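Local coordinates for Mll7089 protein (Mesorhizobium loti, PDB 2OZ8) that probably acts as a magnesium-dependent hydro-lyase of the mandelate racemase branch of the enolase superfamily, though its substrate is not established, at residues L270-H273 with D278-R281; D23-A28 with G250-L255; H230-L235 with R259-A264. One frame throughout, in Å; residues are numbered along the deposited sequence.

The three contacts sit around one sector of the barrel, with centres 15 to 16 Å apart. Contact 2 is at the end of strand 246-249, where the 23-28 turn faces the loop 250-255; enolase-type barrels usually carry their magnesium site at this end of the strands. Glu251 of that loop reaches contact 1, where His273 NE2 lies 3.0 Å from Glu251 OE1, a probable hydrogen bond. Contact 3 belongs to the outer helices and is joined to both others through Leu261, whose CD2 is 3.9 Å from Leu270 CD1 and 3.8 Å from Leu253 CD1. The sulfate of contact 3 probably comes from the crystallisation liquor.

Contact 1: residues L270-H273 with D278-R281; sequences LNVH and DVMR
Val272 and Val279 meet inside a beta-alpha-beta unit of the enolase-type TIM barrel: strand 269-272 ends, the chain turns into helix 276-289, and that helix packs back over the strand before strand 293-295 follows in parallel. The turn is short, with four residues between the two segments, and the CA atoms of Val272 and Val279 stand 7.0 Å apart.

The apolar part is methyl against methyl. Val272 CG2 sits between its own backbone N and carbonyl carbon (chi1 of the residue -55°), a placement that turns this branch to the helix, where it lies 3.9 Å from Val279 CG2 and 4.0 Å from Val279 CG1. Both methyls of the helix valine therefore straddle a single methyl of the strand, and the two side chains run at a slant to each other. Ile282, one turn further along the helix, and Ile293 and Ile295 of the next strand also pack on Val272, while Leu310 packs on Val279; the pair is thus part of the filling between barrel wall and helix layer.

The polar groups bond outward instead. His273 directs its CA-CB bond away from the helix, and its ND1 is hydrogen-bonded to Asn297 O. At the helix, Asp278 is held by His103 and Gln107 of helix 103-118, and Arg281 NH2 is hydrogen-bonded to Arg86 O.

What remains between the segments is a contact of backbone with methyl: the carbonyl oxygen of His273 comes within 3.3 Å of Val279 CG2, the same methyl that touches Val272.

Contact 2: residues D23-A28 with G250-L255; sequences DSQVRA and GEYLDL
Asp23 and Tyr252 reach for each other through their first torsions: Asp23 CG is tucked between its backbone N and carbonyl carbon (chi1 57°), and the Tyr252 ring stands anti to its carbonyl carbon, beside the backbone N (chi1 -52°). The two side chains approach from opposite directions, although the nearest CA atoms of the two segments, those of Gln25 and Tyr252, are 12.7 Å apart. Asp23 OD2 ends 4.2 Å from Tyr252 OH, too far for a hydrogen bond, with the carboxylate and ring planes almost perpendicular at 87°. The phenol oxygen has its polar partner in Asn198 OD1, whose residue also touches Asp23 and so bridges the two sides.

Asp23 does its bonding within its own turn. Its OD1 takes the Gln25 N-H through the anti lone pair at 2.7 Å, an Asx turn, and receives a second, weak bond from Val26 N. Backbone bonds in both directions between Asp23 and Val26 close the two-residue hairpin turn linking strands 20-22 and 27-40. This hairpin belongs to the N-terminal capping domain which, as in other enolase-superfamily members, lies against the end of the barrel; the loop 250-255, which follows barrel strand 246-249, faces it from the barrel side. With the carboxylate of Asp23 cut back to an alanine, the Gln25 and Val26 amides would probably lose their side-chain acceptor and the turn would be less firmly held.

On the barrel side, a type II turn runs from Gly250 to Leu253 with Tyr252 at a positive phi. Glu251 folds back on its neighbour, placing CG 3.2 Å above the plane of the Tyr252 ring, over its centre.

Contact 3: residues H230-L235 with R259-A264; sequences HDHDGL and RLLLEA. With SO4 (sulfate ion), chain C.
The imidazole of His232 is covered on both faces. Over one, Ala264 CB makes a CH-pi contact, 4.0 Å from the ring centroid and 30° off the ring normal; over the other lies the carbonyl oxygen of His230, 3.7 Å above the plane and shifted toward the rim. The sulfate sits at the edge, near the ring plane, where ND1 donates to SO4 O1 at 2.9 Å with an angle of 155° at the hydrogen. Leu261 comes in obliquely, its CD1 lying 3.8 Å from His232 NE2.

The Leu261 methyl gets there because CG stands anti to the backbone N (chi1 -169°), swinging the branch off the helix flank toward the imidazole. The same CD1 also meets Leu235 CD1 at 4.2 Å, one turn after His232, so it bridges the histidine and the apolar interior. Ala264 likewise has two neighbours: its CB touches the ring and lies 3.6 Å from SO4 O4. Arg236 supplies a second bond to the sulfate through NH1, and its NE holds the carbonyl oxygen of Ala264, tying the end of one helix to the start of the other.

Asp231 fixes that start. It is the N-cap of helix 232-241, and its OD1 accepts from Gly234 N at 3.0 Å, with the N-H meeting the carboxylate from above its plane.

Leu235 and Leu261 both pack inward on Ser249 of the intervening strand 246-249, the layering of two successive outer helices over a strand that is characteristic of a TIM barrel.

Contact 1: residues L270-H273 with D278-R281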
loop_
_atom_site.group_PDB
_atom_site.type_symbol
_atom_site.label_atom_id
_atom_site.label_comp_id
_atom_site.label_asym_id
_atom_site.label_seq_id
_atom_site.Cartn_x
_atom_site.Cartn_y
_atom_site.Cartn_z
ATOM N N LEU A 270 -14.372 4.829 19.182
ATOM C CA LEU A 270 -14.370 3.420 19.584
ATOM C C LEU A 270 -15.361 3.183 20.746
ATOM O O LEU A 270 -15.240 3.888 21.744
ATOM C CB LEU A 270 -12.937 2.935 19.914
ATOM C CG LEU A 270 -12.739 1.502 20.496
ATOM C CD1 LEU A 270 -12.840 0.463 19.425
ATOM C CD2 LEU A 270 -11.388 1.385 21.144
ATOM N N ASN A 271 -16.376 2.297 20.612
ATOM C CA ASN A 271 -17.244 1.969 21.779
ATOM C C ASN A 271 -16.652 0.807 22.568
ATOM O O ASN A 271 -16.103 -0.120 22.002
ATOM C CB ASN A 271 -18.686 1.630 21.380
ATOM C CG ASN A 271 -19.689 1.700 22.568
ATOM O OD1 ASN A 271 -20.274 0.658 22.968
ATOM N ND2 ASN A 271 -19.936 2.918 23.097
ATOM N N VAL A 272 -16.750 0.876 23.879
ATOM C CA VAL A 272 -16.255 -0.205 24.719
ATOM C C VAL A 272 -17.245 -0.451 25.828
ATOM O O VAL A 272 -18.152 0.335 26.011
ATOM C CB VAL A 272 -14.842 0.081 25.357
ATOM C CG1 VAL A 272 -13.823 0.420 24.297
ATOM C CG2 VAL A 272 -14.936 1.191 26.404
ATOM N N HIS A 273 -17.024 -1.508 26.586
ATOM C CA HIS A 273 -17.865 -1.847 27.740
ATOM C C HIS A 273 -17.072 -1.839 29.027
ATOM O O HIS A 273 -16.306 -0.938 29.228
ATOM C CB HIS A 273 -18.647 -3.149 27.484
ATOM C CG HIS A 273 -19.769 -2.946 26.517
ATOM N ND1 HIS A 273 -21.020 -2.513 26.910
ATOM C CD2 HIS A 273 -19.809 -3.028 25.163
ATOM C CE1 HIS A 273 -21.788 -2.371 25.846
ATOM N NE2 HIS A 273 -21.084 -2.688 24.775
ATOM N N ASP A 278 -8.919 -4.333 30.138
ATOM C CA ASP A 278 -8.854 -4.149 28.672
ATOM C C ASP A 278 -9.134 -2.695 28.275
ATOM O O ASP A 278 -8.470 -2.173 27.376
ATOM C CB ASP A 278 -9.830 -5.035 27.905
ATOM C CG ASP A 278 -9.725 -6.501 28.252
ATOM O OD1 ASP A 278 -8.775 -6.901 28.958
ATOM O OD2 ASP A 278 -10.619 -7.275 27.805
ATOM N N VAL A 279 -10.124 -2.069 28.946
ATOM C CA VAL A 279 -10.550 -0.683 28.671
ATOM C C VAL A 279 -9.493 0.339 28.973
ATOM O O VAL A 279 -9.288 1.279 28.179
ATOM C CB VAL A 279 -11.857 -0.324 29.407
ATOM C CG1 VAL A 279 -12.171 1.150 29.295
ATOM C CG2 VAL A 279 -13.014 -1.143 28.827
ATOM N N MET A 280 -8.806 0.191 30.101
ATOM C CA MET A 280 -7.690 1.105 30.378
ATOM C C MET A 280 -6.502 0.896 29.430
ATOM O O MET A 280 -5.783 1.840 29.085
ATOM C CB MET A 280 -7.269 1.069 31.840
ATOM C CG MET A 280 -8.411 1.456 32.813
ATOM S SD MET A 280 -9.131 3.127 32.679
ATOM C CE MET A 280 -7.630 4.050 33.031
ATOM N N ARG A 281 -6.309 -0.320 28.959
ATOM C CA ARG A 281 -5.249 -0.544 27.995
ATOM C C ARG A 281 -5.632 0.041 26.608
ATOM O O ARG A 281 -4.807 0.735 25.976
ATOM C CB ARG A 281 -4.918 -2.042 27.893
ATOM C CG ARG A 281 -4.116 -2.507 29.043
ATOM C CD ARG A 281 -3.958 -4.016 29.113
ATOM N NE ARG A 281 -3.142 -4.318 30.283
ATOM C CZ ARG A 281 -2.873 -5.532 30.762
ATOM N NH1 ARG A 281 -3.352 -6.633 30.172
ATOM N NH2 ARG A 281 -2.107 -5.630 31.858
#

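Contact 2: residues D23-A28 with G250-L255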
loop_
_atom_site.group_PDB
_atom_site.type_symbol
_atom_site.label_atom_id
_atom_site.label_comp_id
_atom_site.label_asym_id
_atom_site.label_seq_id
_atom_site.Cartn_x
_atom_site.Cartn_y
_atom_site.Cartn_z
ATOM N N ASP A 23 -32.797 -4.779 19.585
ATOM C CA ASP A 23 -32.252 -4.048 18.449
ATOM C C ASP A 23 -32.600 -4.826 17.193
ATOM O O ASP A 23 -33.359 -5.791 17.241
ATOM C CB ASP A 23 -30.744 -3.923 18.602
ATOM C CG ASP A 23 -30.064 -5.274 18.743
ATOM O OD1 ASP A 23 -30.410 -6.224 17.994
ATOM O OD2 ASP A 23 -29.188 -5.409 19.600
ATOM N N SER A 24 -32.016 -4.433 16.071
ATOM C CA SER A 24 -32.456 -4.946 14.792
ATOM C C SER A 24 -32.215 -6.436 14.682
ATOM O O SER A 24 -32.726 -7.055 13.799
ATOM C CB SER A 24 -31.751 -4.197 13.654
ATOM O OG SER A 24 -30.396 -4.568 13.573
ATOM N N GLN A 25 -31.420 -6.989 15.582
ATOM C CA GLN A 25 -30.960 -8.381 15.532
ATOM C C GLN A 25 -31.567 -9.252 16.639
ATOM O O GLN A 25 -31.684 -10.453 16.490
ATOM C CB GLN A 25 -29.439 -8.447 15.736
ATOM C CG GLN A 25 -28.578 -8.359 14.484
ATOM C CD GLN A 25 -27.133 -8.823 14.743
ATOM O OE1 GLN A 25 -26.200 -8.007 14.932
ATOM N NE2 GLN A 25 -26.948 -10.133 14.756
ATOM N N VAL A 26 -31.925 -8.629 17.767
ATOM C CA VAL A 26 -32.133 -9.345 19.019
ATOM C C VAL A 26 -33.298 -8.777 19.849
ATOM O O VAL A 26 -33.590 -7.569 19.800
ATOM C CB VAL A 26 -30.764 -9.302 19.806
ATOM C CG1 VAL A 26 -30.929 -9.130 21.283
ATOM C CG2 VAL A 26 -29.858 -10.496 19.443
ATOM N N ARG A 27 -33.954 -9.652 20.605
ATOM C CA ARG A 27 -35.094 -9.309 21.492
ATOM C C ARG A 27 -34.855 -10.026 22.840
ATOM O O ARG A 27 -34.365 -11.169 22.863
ATOM C CB ARG A 27 -36.418 -9.779 20.845
ATOM C CG ARG A 27 -37.733 -9.292 21.499
ATOM C CD ARG A 27 -39.060 -9.571 20.670
ATOM N NE ARG A 27 -40.272 -9.299 21.471
ATOM C CZ ARG A 27 -41.408 -8.724 21.034
ATOM N NH1 ARG A 27 -41.568 -8.323 19.769
ATOM N NH2 ARG A 27 -42.413 -8.539 21.890
ATOM N N ALA A 28 -35.156 -9.355 23.947
ATOM C CA ALA A 28 -35.066 -9.963 25.281
ATOM C C ALA A 28 -36.043 -9.340 26.239
ATOM O O ALA A 28 -36.084 -8.119 26.351
ATOM C CB ALA A 28 -33.648 -9.857 25.870
ATOM N N GLY A 250 -17.186 -0.750 17.124
ATOM C CA GLY A 250 -16.395 -1.704 17.907
ATOM C C GLY A 250 -17.190 -2.753 18.667
ATOM O O GLY A 250 -16.594 -3.539 19.418
ATOM N N GLU A 251 -18.522 -2.748 18.508
ATOM C CA GLU A 251 -19.396 -3.736 19.177
ATOM C C GLU A 251 -19.014 -5.134 18.707
ATOM O O GLU A 251 -18.671 -5.332 17.536
ATOM C CB GLU A 251 -20.905 -3.475 18.906
ATOM C CG GLU A 251 -21.928 -4.259 19.788
ATOM C CD GLU A 251 -22.223 -3.601 21.169
ATOM O OE1 GLU A 251 -21.242 -3.187 21.812
ATOM O OE2 GLU A 251 -23.417 -3.500 21.614
ATOM N N TYR A 252 -19.062 -6.083 19.634
ATOM C CA TYR A 252 -18.881 -7.505 19.335
ATOM C C TYR A 252 -17.412 -7.855 19.125
ATOM O O TYR A 252 -17.082 -8.982 18.734
ATOM C CB TYR A 252 -19.763 -7.963 18.144
ATOM C CG TYR A 252 -21.222 -7.577 18.311
ATOM C CD1 TYR A 252 -21.858 -6.712 17.404
ATOM C CD2 TYR A 252 -21.961 -8.052 19.413
ATOM C CE1 TYR A 252 -23.201 -6.342 17.580
ATOM C CE2 TYR A 252 -23.291 -7.697 19.592
ATOM C CZ TYR A 252 -23.906 -6.843 18.683
ATOM O OH TYR A 252 -25.223 -6.501 18.910
ATOM N N LEU A 253 -16.533 -6.891 19.394
ATOM C CA LEU A 253 -15.110 -7.108 19.218
ATOM C C LEU A 253 -14.467 -7.264 20.581
ATOM O O LEU A 253 -14.843 -6.567 21.534
ATOM C CB LEU A 253 -14.453 -5.926 18.493
ATOM C CG LEU A 253 -14.730 -5.482 17.050
ATOM C CD1 LEU A 253 -13.813 -4.292 16.693
ATOM C CD2 LEU A 253 -14.539 -6.614 16.075
ATOM N N ASP A 254 -13.482 -8.155 20.675
ATOM C CA ASP A 254 -12.649 -8.206 21.867
ATOM C C ASP A 254 -11.478 -7.185 21.790
ATOM O O ASP A 254 -11.399 -6.375 20.855
ATOM C CB ASP A 254 -12.173 -9.649 22.136
ATOM C CG ASP A 254 -11.346 -10.235 20.996
ATOM O OD1 ASP A 254 -10.924 -9.520 20.076
ATOM O OD2 ASP A 254 -11.093 -11.457 21.033
ATOM N N LEU A 255 -10.599 -7.215 22.787
ATOM C CA LEU A 255 -9.443 -6.327 22.895
ATOM C C LEU A 255 -8.594 -6.378 21.646
ATOM O O LEU A 255 -8.189 -5.326 21.112
ATOM C CB LEU A 255 -8.557 -6.725 24.061
ATOM C CG LEU A 255 -8.011 -5.598 24.941
ATOM C CD1 LEU A 255 -6.595 -5.926 25.411
ATOM C CD2 LEU A 255 -8.066 -4.227 24.310
#

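Contact 3: residues H230-L235 with R259-A264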
loop_
_atom_site.group_PDB
_atom_site.type_symbol
_atom_site.label_atom_id
_atom_site.label_comp_id
_atom_site.label_asym_id
_atom_site.label_seq_id
_atom_site.Cartn_x
_atom_site.Cartn_y
_atom_site.Cartn_z
ATOM N N HIS A 230 -16.716 -6.402 10.634
ATOM C CA HIS A 230 -15.520 -6.825 9.976
ATOM C C HIS A 230 -15.349 -6.089 8.646
ATOM O O HIS A 230 -14.320 -6.251 7.976
ATOM C CB HIS A 230 -15.562 -8.356 9.815
ATOM C CG HIS A 230 -15.597 -9.091 11.132
ATOM N ND1 HIS A 230 -14.684 -8.847 12.152
ATOM C CD2 HIS A 230 -16.441 -10.051 11.601
ATOM C CE1 HIS A 230 -14.965 -9.630 13.186
ATOM N NE2 HIS A 230 -16.027 -10.366 12.880
ATOM N N ASP A 231 -16.345 -5.262 8.272
ATOM C CA ASP A 231 -16.265 -4.562 7.004
ATOM C C ASP A 231 -15.473 -3.251 7.143
ATOM O O ASP A 231 -16.043 -2.136 7.173
ATOM C CB ASP A 231 -17.631 -4.318 6.390
ATOM C CG ASP A 231 -17.518 -3.778 4.981
ATOM O OD1 ASP A 231 -16.401 -3.790 4.421
ATOM O OD2 ASP A 231 -18.526 -3.349 4.412
ATOM N N HIS A 232 -14.145 -3.406 7.204
ATOM C CA HIS A 232 -13.254 -2.280 7.436
ATOM C C HIS A 232 -13.275 -1.364 6.220
ATOM O O HIS A 232 -13.353 -0.149 6.355
ATOM C CB HIS A 232 -11.837 -2.757 7.741
ATOM C CG HIS A 232 -11.705 -3.511 9.022
ATOM N ND1 HIS A 232 -10.597 -4.281 9.312
ATOM C CD2 HIS A 232 -12.537 -3.634 10.088
ATOM C CE1 HIS A 232 -10.738 -4.817 10.513
ATOM N NE2 HIS A 232 -11.910 -4.456 10.997
ATOM N N ASP A 233 -13.260 -1.938 5.027
ATOM C CA ASP A 233 -13.307 -1.091 3.849
ATOM C C ASP A 233 -14.578 -0.224 3.885
ATOM O O ASP A 233 -14.517 0.971 3.677
ATOM C CB ASP A 233 -13.203 -1.889 2.554
ATOM C CG ASP A 233 -13.417 -1.013 1.327
ATOM O OD1 ASP A 233 -12.511 -0.268 0.938
ATOM O OD2 ASP A 233 -14.526 -1.023 0.773
ATOM N N GLY A 234 -15.726 -0.830 4.161
ATOM C CA GLY A 234 -16.925 -0.059 4.293
ATOM C C GLY A 234 -16.911 0.956 5.422
ATOM O O GLY A 234 -17.521 2.010 5.296
ATOM N N LEU A 235 -16.251 0.652 6.542
ATOM C CA LEU A 235 -16.300 1.578 7.670
ATOM C C LEU A 235 -15.480 2.807 7.298
ATOM O O LEU A 235 -15.925 3.949 7.563
ATOM C CB LEU A 235 -15.883 0.949 9.018
ATOM C CG LEU A 235 -16.943 0.059 9.687
ATOM C CD1 LEU A 235 -16.297 -0.892 10.720
ATOM C CD2 LEU A 235 -18.073 0.779 10.323
ATOM N N ARG A 259 -8.214 -3.317 18.942
ATOM C CA ARG A 259 -6.895 -2.932 18.512
ATOM C C ARG A 259 -6.760 -3.036 16.976
ATOM O O ARG A 259 -6.303 -2.083 16.321
ATOM C CB ARG A 259 -5.809 -3.703 19.245
ATOM C CG ARG A 259 -4.406 -3.181 18.881
ATOM C CD ARG A 259 -3.281 -3.979 19.457
ATOM N NE ARG A 259 -3.453 -5.381 19.129
ATOM C CZ ARG A 259 -3.071 -5.937 17.994
ATOM N NH1 ARG A 259 -2.458 -5.219 17.079
ATOM N NH2 ARG A 259 -3.279 -7.220 17.790
ATOM N N LEU A 260 -7.209 -4.152 16.405
ATOM C CA LEU A 260 -7.148 -4.334 14.958
ATOM C C LEU A 260 -8.025 -3.320 14.214
ATOM O O LEU A 260 -7.657 -2.828 13.123
ATOM C CB LEU A 260 -7.520 -5.768 14.577
ATOM C CG LEU A 260 -6.443 -6.836 14.833
ATOM C CD1 LEU A 260 -7.107 -8.248 14.842
ATOM C CD2 LEU A 260 -5.322 -6.732 13.795
ATOM N N LEU A 261 -9.160 -2.989 14.831
ATOM C CA LEU A 261 -10.061 -1.991 14.293
ATOM C C LEU A 261 -9.365 -0.643 14.205
ATOM O O LEU A 261 -9.486 0.082 13.213
ATOM C CB LEU A 261 -11.300 -1.892 15.163
ATOM C CG LEU A 261 -12.457 -1.068 14.576
ATOM C CD1 LEU A 261 -13.182 -1.816 13.424
ATOM C CD2 LEU A 261 -13.398 -0.693 15.700
ATOM N N LEU A 262 -8.608 -0.317 15.255
ATOM C CA LEU A 262 -7.822 0.917 15.273
ATOM C C LEU A 262 -6.757 0.942 14.185
ATOM O O LEU A 262 -6.602 1.939 13.501
ATOM C CB LEU A 262 -7.241 1.176 16.670
ATOM C CG LEU A 262 -8.302 1.458 17.766
ATOM C CD1 LEU A 262 -7.665 1.690 19.123
ATOM C CD2 LEU A 262 -9.230 2.654 17.397
ATOM N N GLU A 263 -6.058 -0.168 13.987
ATOM C CA GLU A 263 -5.026 -0.223 12.972
ATOM C C GLU A 263 -5.582 -0.025 11.559
ATOM O O GLU A 263 -4.916 0.489 10.689
ATOM C CB GLU A 263 -4.277 -1.535 13.096
ATOM C CG GLU A 263 -3.446 -1.540 14.331
ATOM C CD GLU A 263 -2.827 -2.877 14.696
ATOM O OE1 GLU A 263 -2.701 -3.769 13.818
ATOM O OE2 GLU A 263 -2.431 -2.991 15.883
ATOM N N ALA A 264 -6.827 -0.421 11.363
ATOM C CA ALA A 264 -7.501 -0.303 10.111
ATOM C C ALA A 264 -8.102 1.088 9.898
ATOM O O ALA A 264 -8.683 1.319 8.832
ATOM C CB ALA A 264 -8.612 -1.391 10.022
HETATM S S SO4 C . -8.265 -4.086 6.151
HETATM O O1 SO4 C . -8.890 -5.033 7.065
HETATM O O2 SO4 C . -7.141 -4.775 5.495
HETATM O O3 SO4 C . -9.256 -3.633 5.170
HETATM O O4 SO4 C . -7.734 -2.985 6.968
#